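Local coordinates for YjbQ family protein (Sulfolobus solfataricus, PDB 1VPH) that is of unknown function, a member of the YjbQ (UPF0047) family that binds a potassium ion and, in the crystal, a phosphate, at residues His57-Ile62 and Ser138-Thr143; Gly49-Phe54 and Val144-Glu149. All coordinates share one frame; numbering follows the deposited sequence.

Contact 1: residues His57-Ile62 and Ser138-Thr143. With PO4 (phosphate ion), chain L.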
ATOM      1  N   HIS C  57     -13.253  -0.141   5.961  1.00 22.76           N
ATOM      2  CA  HIS C  57     -13.422  -0.931   7.162  1.00 19.85           C
ATOM      3  C   HIS C  57     -12.081  -0.853   7.849  1.00 21.76           C
ATOM      4  O   HIS C  57     -11.055  -0.799   7.183  1.00 23.46           O
ATOM      5  CB  HIS C  57     -13.694  -2.401   6.800  1.00 20.04           C
ATOM      6  CG  HIS C  57     -14.996  -2.664   6.117  1.00 23.68           C
ATOM      7  ND1 HIS C  57     -16.207  -2.494   6.741  1.00 26.76           N
ATOM      8  CD2 HIS C  57     -15.271  -3.161   4.884  1.00 24.98           C
ATOM      9  CE1 HIS C  57     -17.177  -2.850   5.917  1.00 29.61           C
ATOM     10  NE2 HIS C  57     -16.635  -3.270   4.787  1.00 24.41           N
ATOM     11  N   SER C  58     -12.067  -0.827   9.175  1.00 19.30           N
ATOM     12  CA  SER C  58     -10.814  -0.740   9.890  1.00 18.73           C
ATOM     13  C   SER C  58     -10.340  -2.105  10.434  1.00 19.53           C
ATOM     14  O   SER C  58      -9.232  -2.177  11.015  1.00 18.55           O
ATOM     15  CB  SER C  58     -10.992   0.275  11.011  1.00 22.53           C
ATOM     16  OG  SER C  58     -11.864  -0.272  11.997  1.00 24.16           O
ATOM     17  N   THR C  59     -11.108  -3.175  10.212  1.00 17.07           N
ATOM     18  CA  THR C  59     -10.731  -4.513  10.688  1.00 16.71           C
ATOM     19  C   THR C  59     -10.732  -5.553   9.551  1.00 18.80           C
ATOM     20  O   THR C  59     -10.741  -6.766   9.767  1.00 19.87           O
ATOM     21  CB  THR C  59     -11.662  -4.932  11.836  1.00 20.18           C
ATOM     22  OG1 THR C  59     -12.987  -5.040  11.363  1.00 19.21           O
ATOM     23  CG2 THR C  59     -11.569  -3.931  12.968  1.00 22.63           C
ATOM     24  N   ALA C  60     -10.694  -5.030   8.337  1.00 20.44           N
ATOM     25  CA  ALA C  60     -10.459  -5.791   7.149  1.00 21.07           C
ATOM     26  C   ALA C  60      -9.429  -5.091   6.258  1.00 21.12           C
ATOM     27  O   ALA C  60      -9.080  -3.905   6.453  1.00 19.35           O
ATOM     28  CB  ALA C  60     -11.767  -6.028   6.389  1.00 21.21           C
ATOM     29  N   ALA C  61      -8.898  -5.843   5.297  1.00 19.42           N
ATOM     30  CA  ALA C  61      -7.881  -5.311   4.402  1.00 19.38           C
ATOM     31  C   ALA C  61      -8.041  -5.897   3.007  1.00 19.10           C
ATOM     32  O   ALA C  61      -8.844  -6.803   2.790  1.00 18.78           O
ATOM     33  CB  ALA C  61      -6.454  -5.590   4.943  1.00 20.61           C
ATOM     34  N   ILE C  62      -7.238  -5.382   2.070  1.00 19.05           N
ATOM     35  CA  ILE C  62      -7.188  -5.909   0.681  1.00 17.63           C
ATOM     36  C   ILE C  62      -5.771  -6.278   0.401  1.00 19.57           C
ATOM     37  O   ILE C  62      -4.888  -5.459   0.668  1.00 19.75           O
ATOM     38  CB  ILE C  62      -7.644  -4.856  -0.340  1.00 18.21           C
ATOM     39  CG1 ILE C  62      -9.160  -4.514  -0.154  1.00 20.15           C
ATOM     40  CG2 ILE C  62      -7.403  -5.340  -1.770  1.00 18.73           C
ATOM     41  CD1 ILE C  62     -10.148  -5.727  -0.451  1.00 21.13           C
ATOM     42  N   SER C 138     -21.651  -9.664   8.439  1.00 29.93           N
ATOM     43  CA  SER C 138     -22.701  -9.863   7.436  1.00 31.52           C
ATOM     44  C   SER C 138     -22.443  -9.087   6.156  1.00 30.73           C
ATOM     45  O   SER C 138     -22.810  -9.547   5.086  1.00 31.17           O
ATOM     46  CB  SER C 138     -24.093  -9.507   8.003  1.00 32.37           C
ATOM     47  N   GLU C 139     -21.829  -7.913   6.263  1.00 29.95           N
ATOM     48  CA  GLU C 139     -21.608  -7.070   5.092  1.00 30.44           C
ATOM     49  C   GLU C 139     -20.251  -6.373   5.154  1.00 30.48           C
ATOM     50  O   GLU C 139     -20.063  -5.345   5.818  1.00 34.50           O
ATOM     51  CB  GLU C 139     -22.765  -6.061   4.884  1.00 31.16           C
ATOM     52  CG  GLU C 139     -22.589  -5.120   3.671  1.00 38.74           C
ATOM     53  CD  GLU C 139     -23.722  -4.104   3.464  1.00 39.61           C
ATOM     54  OE1 GLU C 139     -24.715  -4.062   4.233  1.00 44.79           O
ATOM     55  OE2 GLU C 139     -23.598  -3.343   2.483  1.00 56.95           O
ATOM     56  N   ARG C 140     -19.306  -6.965   4.455  1.00 26.94           N
ATOM     57  CA  ARG C 140     -18.059  -6.255   4.117  1.00 23.90           C
ATOM     58  C   ARG C 140     -18.242  -5.659   2.745  1.00 24.75           C
ATOM     59  O   ARG C 140     -18.658  -6.371   1.820  1.00 27.25           O
ATOM     60  CB  ARG C 140     -16.881  -7.201   4.100  1.00 25.28           C
ATOM     61  CG  ARG C 140     -16.512  -7.775   5.449  1.00 26.65           C
ATOM     62  CD  ARG C 140     -16.282  -6.674   6.456  1.00 25.70           C
ATOM     63  NE  ARG C 140     -15.409  -7.110   7.553  1.00 25.54           N
ATOM     64  CZ  ARG C 140     -14.989  -6.309   8.518  1.00 23.92           C
ATOM     65  NH1 ARG C 140     -15.359  -5.048   8.514  1.00 20.84           N
ATOM     66  NH2 ARG C 140     -14.160  -6.789   9.481  1.00 20.50           N
ATOM     67  N   HIS C 141     -18.000  -4.357   2.644  1.00 22.74           N
ATOM     68  CA  HIS C 141     -18.189  -3.607   1.426  1.00 24.19           C
ATOM     69  C   HIS C 141     -16.809  -3.270   0.843  1.00 23.65           C
ATOM     70  O   HIS C 141     -15.987  -2.618   1.468  1.00 25.25           O
ATOM     71  CB  HIS C 141     -18.952  -2.352   1.697  1.00 26.13           C
ATOM     72  CG  HIS C 141     -19.147  -1.498   0.483  1.00 28.68           C
ATOM     73  ND1 HIS C 141     -19.440  -0.157   0.566  1.00 36.78           N
ATOM     74  CD2 HIS C 141     -19.055  -1.781  -0.836  1.00 29.15           C
ATOM     75  CE1 HIS C 141     -19.524   0.351  -0.652  1.00 36.62           C
ATOM     76  NE2 HIS C 141     -19.291  -0.612  -1.520  1.00 27.43           N
ATOM     77  N   ILE C 142     -16.586  -3.735  -0.382  1.00 21.76           N
ATOM     78  CA  ILE C 142     -15.400  -3.390  -1.145  1.00 18.26           C
ATOM     79  C   ILE C 142     -15.809  -2.443  -2.292  1.00 18.86           C
ATOM     80  O   ILE C 142     -16.710  -2.759  -3.078  1.00 19.57           O
ATOM     81  CB  ILE C 142     -14.773  -4.636  -1.789  1.00 16.54           C
ATOM     82  CG1 ILE C 142     -14.390  -5.701  -0.731  1.00 22.87           C
ATOM     83  CG2 ILE C 142     -13.508  -4.279  -2.581  1.00 22.33           C
ATOM     84  CD1 ILE C 142     -14.872  -7.084  -1.047  1.00 24.48           C
ATOM     85  N   THR C 143     -15.166  -1.290  -2.365  1.00 18.02           N
ATOM     86  CA  THR C 143     -15.351  -0.384  -3.487  1.00 16.42           C
ATOM     87  C   THR C 143     -14.362  -0.719  -4.552  1.00 18.62           C
ATOM     88  O   THR C 143     -13.170  -0.906  -4.261  1.00 18.77           O
ATOM     89  CB  THR C 143     -15.073   1.066  -3.025  1.00 19.73           C
ATOM     90  OG1 THR C 143     -16.025   1.364  -1.997  1.00 23.57           O
ATOM     91  CG2 THR C 143     -15.209   2.059  -4.163  1.00 22.20           C
TER
HETATM   92  P   PO4 L 139     -15.023  -1.919  10.661  1.00 30.53           P
HETATM   93  O1  PO4 L 139     -15.708  -2.505  11.828  1.00 41.52           O
HETATM   94  O2  PO4 L 139     -14.375  -0.579  11.008  1.00 24.19           O
HETATM   95  O3  PO4 L 139     -16.015  -1.552   9.579  1.00 42.08           O
HETATM   96  O4  PO4 L 139     -14.132  -2.920   9.970  1.00 31.94           O
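Thr59 OG1 is held between a donor and an acceptor: Arg140 NH2 gives it a nearly straight bond of 2.8 Å lying in the guanidinium plane, while the hydroxyl itself donates to phosphate O4. That phosphate oxygen is gripped by several donors, taking Arg140 NH1 at 2.9 Å and the backbone N of Thr59, with a weak bond from Ser58 N. With chi1 at 64°, Thr59 OG1 sits between the backbone N and the carbonyl carbon, within reach of both partners. Over one face of the guanidinium, Ala60 CB lies 3.8 Å above the plane, at its centre, and NH2 also makes a salt bridge to Glu132.

Here the loop before strand 60-65 meets strand 137-148 of the five-stranded sheet, and the loop, Arg140 and Arg137 together surround the phosphate. His91, Asp95, Asn97 and His101 bind a potassium ion about 5 Å from the Thr59 side chain. The phosphate probably came from the crystallisation liquor, so a natural anionic ligand remains only a possibility.

His57 uses its two ring nitrogens in opposite senses. ND1 donates to phosphate O3 at 3.0 Å, whereas NE2 accepts the backbone N-H of His141 at 2.8 Å, the donor only 4° out of the ring plane. Arg140 CD rests over one face of the same imidazole in a CH-pi contact, 3.9 Å from the centroid. An alanine in place of His57 would probably leave His141 N and phosphate O3 without these mates and uncover the Arg140 methylene. Farther along, the two strands meet through apolar side chains, with Ile62 CD1 4.2 Å from Ile142 CG2, and strand 49-55 packs on both isoleucines.

Contact 2: residues Gly49-Phe54 and Val144-Glu149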
ATOM      1  N   GLY C  49      -5.789   2.754 -17.500  1.00 19.09           N
ATOM      2  CA  GLY C  49      -5.968   3.522 -16.301  1.00 18.70           C
ATOM      3  C   GLY C  49      -5.533   2.725 -15.097  1.00 18.63           C
ATOM      4  O   GLY C  49      -4.566   1.938 -15.178  1.00 18.25           O
ATOM      5  N   ILE C  50      -6.240   2.930 -14.001  1.00 17.86           N
ATOM      6  CA  ILE C  50      -5.950   2.241 -12.775  1.00 18.26           C
ATOM      7  C   ILE C  50      -7.223   1.662 -12.190  1.00 18.69           C
ATOM      8  O   ILE C  50      -8.334   2.105 -12.495  1.00 19.18           O
ATOM      9  CB  ILE C  50      -5.244   3.136 -11.723  1.00 19.14           C
ATOM     10  CG1 ILE C  50      -6.070   4.372 -11.400  1.00 22.23           C
ATOM     11  CG2 ILE C  50      -3.862   3.577 -12.238  1.00 25.71           C
ATOM     12  CD1 ILE C  50      -5.647   5.073 -10.135  1.00 32.51           C
ATOM     13  N   CYS C  51      -7.053   0.631 -11.366  1.00 16.91           N
ATOM     14  CA  CYS C  51      -8.173   0.046 -10.667  1.00 18.45           C
ATOM     15  C   CYS C  51      -7.786   0.074  -9.172  1.00 19.40           C
ATOM     16  O   CYS C  51      -6.781  -0.560  -8.769  1.00 19.54           O
ATOM     17  CB  CYS C  51      -8.434  -1.349 -11.150  1.00 19.28           C
ATOM     18  SG  CYS C  51      -9.645  -2.250 -10.164  1.00 22.99           S
ATOM     19  N   LEU C  52      -8.559   0.837  -8.403  1.00 17.38           N
ATOM     20  CA  LEU C  52      -8.496   0.908  -6.968  1.00 18.99           C
ATOM     21  C   LEU C  52      -9.502  -0.057  -6.350  1.00 18.92           C
ATOM     22  O   LEU C  52     -10.685   0.007  -6.630  1.00 19.59           O
ATOM     23  CB  LEU C  52      -8.838   2.341  -6.495  1.00 18.64           C
ATOM     24  CG  LEU C  52      -8.905   2.611  -4.987  1.00 25.33           C
ATOM     25  CD1 LEU C  52      -7.531   2.381  -4.284  1.00 25.14           C
ATOM     26  CD2 LEU C  52      -9.414   4.020  -4.633  1.00 21.51           C
ATOM     27  N   ILE C  53      -9.018  -0.938  -5.475  1.00 17.03           N
ATOM     28  CA  ILE C  53      -9.858  -1.858  -4.733  1.00 18.02           C
ATOM     29  C   ILE C  53      -9.679  -1.523  -3.258  1.00 19.11           C
ATOM     30  O   ILE C  53      -8.562  -1.655  -2.726  1.00 20.61           O
ATOM     31  CB  ILE C  53      -9.382  -3.315  -4.972  1.00 17.26           C
ATOM     32  CG1 ILE C  53      -9.363  -3.640  -6.465  1.00 20.24           C
ATOM     33  CG2 ILE C  53     -10.249  -4.296  -4.192  1.00 19.69           C
ATOM     34  CD1 ILE C  53      -7.984  -3.740  -7.049  1.00 23.60           C
ATOM     35  N   PHE C  54     -10.750  -1.088  -2.614  1.00 17.66           N
ATOM     36  CA  PHE C  54     -10.700  -0.351  -1.326  1.00 18.22           C
ATOM     37  C   PHE C  54     -11.798  -0.839  -0.386  1.00 16.93           C
ATOM     38  O   PHE C  54     -12.939  -1.014  -0.810  1.00 18.13           O
ATOM     39  CB  PHE C  54     -10.815   1.147  -1.593  1.00 18.08           C
ATOM     40  CG  PHE C  54     -10.894   2.006  -0.350  1.00 15.70           C
ATOM     41  CD1 PHE C  54      -9.745   2.512   0.271  1.00 21.86           C
ATOM     42  CD2 PHE C  54     -12.121   2.317   0.218  1.00 24.53           C
ATOM     43  CE1 PHE C  54      -9.861   3.283   1.422  1.00 19.15           C
ATOM     44  CE2 PHE C  54     -12.210   3.098   1.392  1.00 20.67           C
ATOM     45  CZ  PHE C  54     -11.079   3.585   1.961  1.00 22.70           C
ATOM     46  N   VAL C 144     -14.834  -0.741  -5.799  1.00 18.03           N
ATOM     47  CA  VAL C 144     -13.957  -0.933  -6.928  1.00 17.21           C
ATOM     48  C   VAL C 144     -14.103   0.307  -7.771  1.00 18.09           C
ATOM     49  O   VAL C 144     -15.166   0.582  -8.245  1.00 18.72           O
ATOM     50  CB  VAL C 144     -14.312  -2.181  -7.732  1.00 18.78           C
ATOM     51  CG1 VAL C 144     -13.389  -2.388  -8.922  1.00 21.39           C
ATOM     52  CG2 VAL C 144     -14.318  -3.455  -6.813  1.00 18.22           C
ATOM     53  N   GLU C 145     -13.006   1.013  -7.979  1.00 18.25           N
ATOM     54  CA  GLU C 145     -13.039   2.221  -8.803  1.00 18.27           C
ATOM     55  C   GLU C 145     -12.065   2.087  -9.966  1.00 18.69           C
ATOM     56  O   GLU C 145     -10.892   1.786  -9.761  1.00 18.70           O
ATOM     57  CB  GLU C 145     -12.679   3.395  -7.929  1.00 18.67           C
ATOM     58  CG  GLU C 145     -12.850   4.743  -8.605  1.00 20.04           C
ATOM     59  CD  GLU C 145     -12.384   5.917  -7.732  1.00 23.03           C
ATOM     60  OE1 GLU C 145     -12.043   5.722  -6.533  1.00 26.20           O
ATOM     61  OE2 GLU C 145     -12.394   7.067  -8.235  1.00 22.85           O
ATOM     62  N   ILE C 146     -12.546   2.307 -11.184  1.00 17.97           N
ATOM     63  CA  ILE C 146     -11.681   2.339 -12.352  1.00 19.54           C
ATOM     64  C   ILE C 146     -11.590   3.797 -12.810  1.00 20.45           C
ATOM     65  O   ILE C 146     -12.576   4.497 -12.876  1.00 19.22           O
ATOM     66  CB  ILE C 146     -12.162   1.419 -13.507  1.00 19.64           C
ATOM     67  CG1 ILE C 146     -12.294  -0.044 -12.999  1.00 23.94           C
ATOM     68  CG2 ILE C 146     -11.117   1.381 -14.575  1.00 21.86           C
ATOM     69  CD1 ILE C 146     -13.615  -0.375 -12.492  1.00 34.17           C
ATOM     70  N   LEU C 147     -10.379   4.241 -13.093  1.00 19.18           N
ATOM     71  CA  LEU C 147     -10.155   5.635 -13.503  1.00 21.15           C
ATOM     72  C   LEU C 147      -9.194   5.629 -14.680  1.00 21.30           C
ATOM     73  O   LEU C 147      -8.186   4.945 -14.612  1.00 18.77           O
ATOM     74  CB  LEU C 147      -9.633   6.393 -12.290  1.00 26.20           C
ATOM     75  CG  LEU C 147      -9.548   7.922 -12.208  1.00 40.68           C
ATOM     76  CD1 LEU C 147      -9.947   8.410 -10.857  1.00 39.47           C
ATOM     77  CD2 LEU C 147      -8.122   8.399 -12.508  1.00 48.11           C
ATOM     78  N   GLY C 148      -9.525   6.318 -15.779  1.00 21.39           N
ATOM     79  CA  GLY C 148      -8.696   6.299 -16.977  1.00 22.92           C
ATOM     80  C   GLY C 148      -9.451   6.682 -18.231  1.00 24.74           C
ATOM     81  O   GLY C 148     -10.430   7.420 -18.147  1.00 25.29           O
ATOM     82  N   GLU C 149      -8.993   6.172 -19.374  1.00 30.00           N
ATOM     83  CA  GLU C 149      -9.589   6.448 -20.723  1.00 30.77           C
ATOM     84  C   GLU C 149     -10.074   5.103 -21.298  1.00 29.20           C
ATOM     85  O   GLU C 149      -9.375   4.083 -21.194  1.00 26.31           O
ATOM     86  CB  GLU C 149      -8.521   7.092 -21.689  1.00 28.86           C
ATOM     87  CG  GLU C 149      -7.419   6.071 -22.204  1.00 37.75           C
ATOM     88  CD  GLU C 149      -6.207   6.667 -23.000  1.00 46.91           C
ATOM     89  OE1 GLU C 149      -6.199   7.912 -23.203  1.00 34.43           O
ATOM     90  OE2 GLU C 149      -5.284   5.862 -23.430  1.00 30.92           O
ATOM     91  OXT GLU C 149     -11.141   4.954 -21.918  1.00 30.46           O
TER
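Neighbouring antiparallel strands in the interior of the five-stranded sheet, Gly49-Phe54 and Val144-Gly148 run at 165° to each other. Ile50 and Leu147 form one hydrogen-bonded pair, with Ile50 N to Leu147 O at 2.9 Å and a return bond from Leu147 N to Ile50 O. Leu52 and Glu145 repeat the pattern two residues on. Between and beyond these lie non-hydrogen-bonded pairs, where CA-H...O contacts such as Cys51 CA to Glu145 O, 3.4 Å, close the gaps.

At one end Gly49 and Gly148 bring their CA atoms within 4.0 Å, a spacing at which a CB on either residue would clash with the other strand. On the sheet face carrying Cys51, Val144 and Ile146, Cys51 SG stands anti to its backbone N (chi1 171°), bringing it 3.9 Å from Val144 CG1; helix 34-44 packs over this face. The other face turns to the neighbouring subunits. There Ile50 CG1 lies beside Leu147 CB, pointing the same way, and the extended Glu145 chain crosses Leu52, with Glu145 OE1 3.7 Å from Leu52 CD2. Leu147 meets Leu147 of both other subunits, which makes this a central antiparallel strand pair with helix 34-44 on one face and the trimer's other subunits on the other.

How the contacts relate
The four segments come in the order 49-54, 57-62, 138-143 and 144-149, which nests contact 1 inside the chain loop closed by contact 2. Their centres are about 17 Å apart, yet both draw on strand 137-148, whose start supplies Arg140 to the phosphate and whose second half pairs with strand 49-55. They meet at the changeover, where Thr143 N and Phe54 O, 2.7 Å apart, make a probable hydrogen bond and Ile53 packs against Ile62 and Ile142. One long strand thus ties the phosphate site, beside the three-stranded sheet, to the five-stranded sheet, and both contacts reach the second subunit.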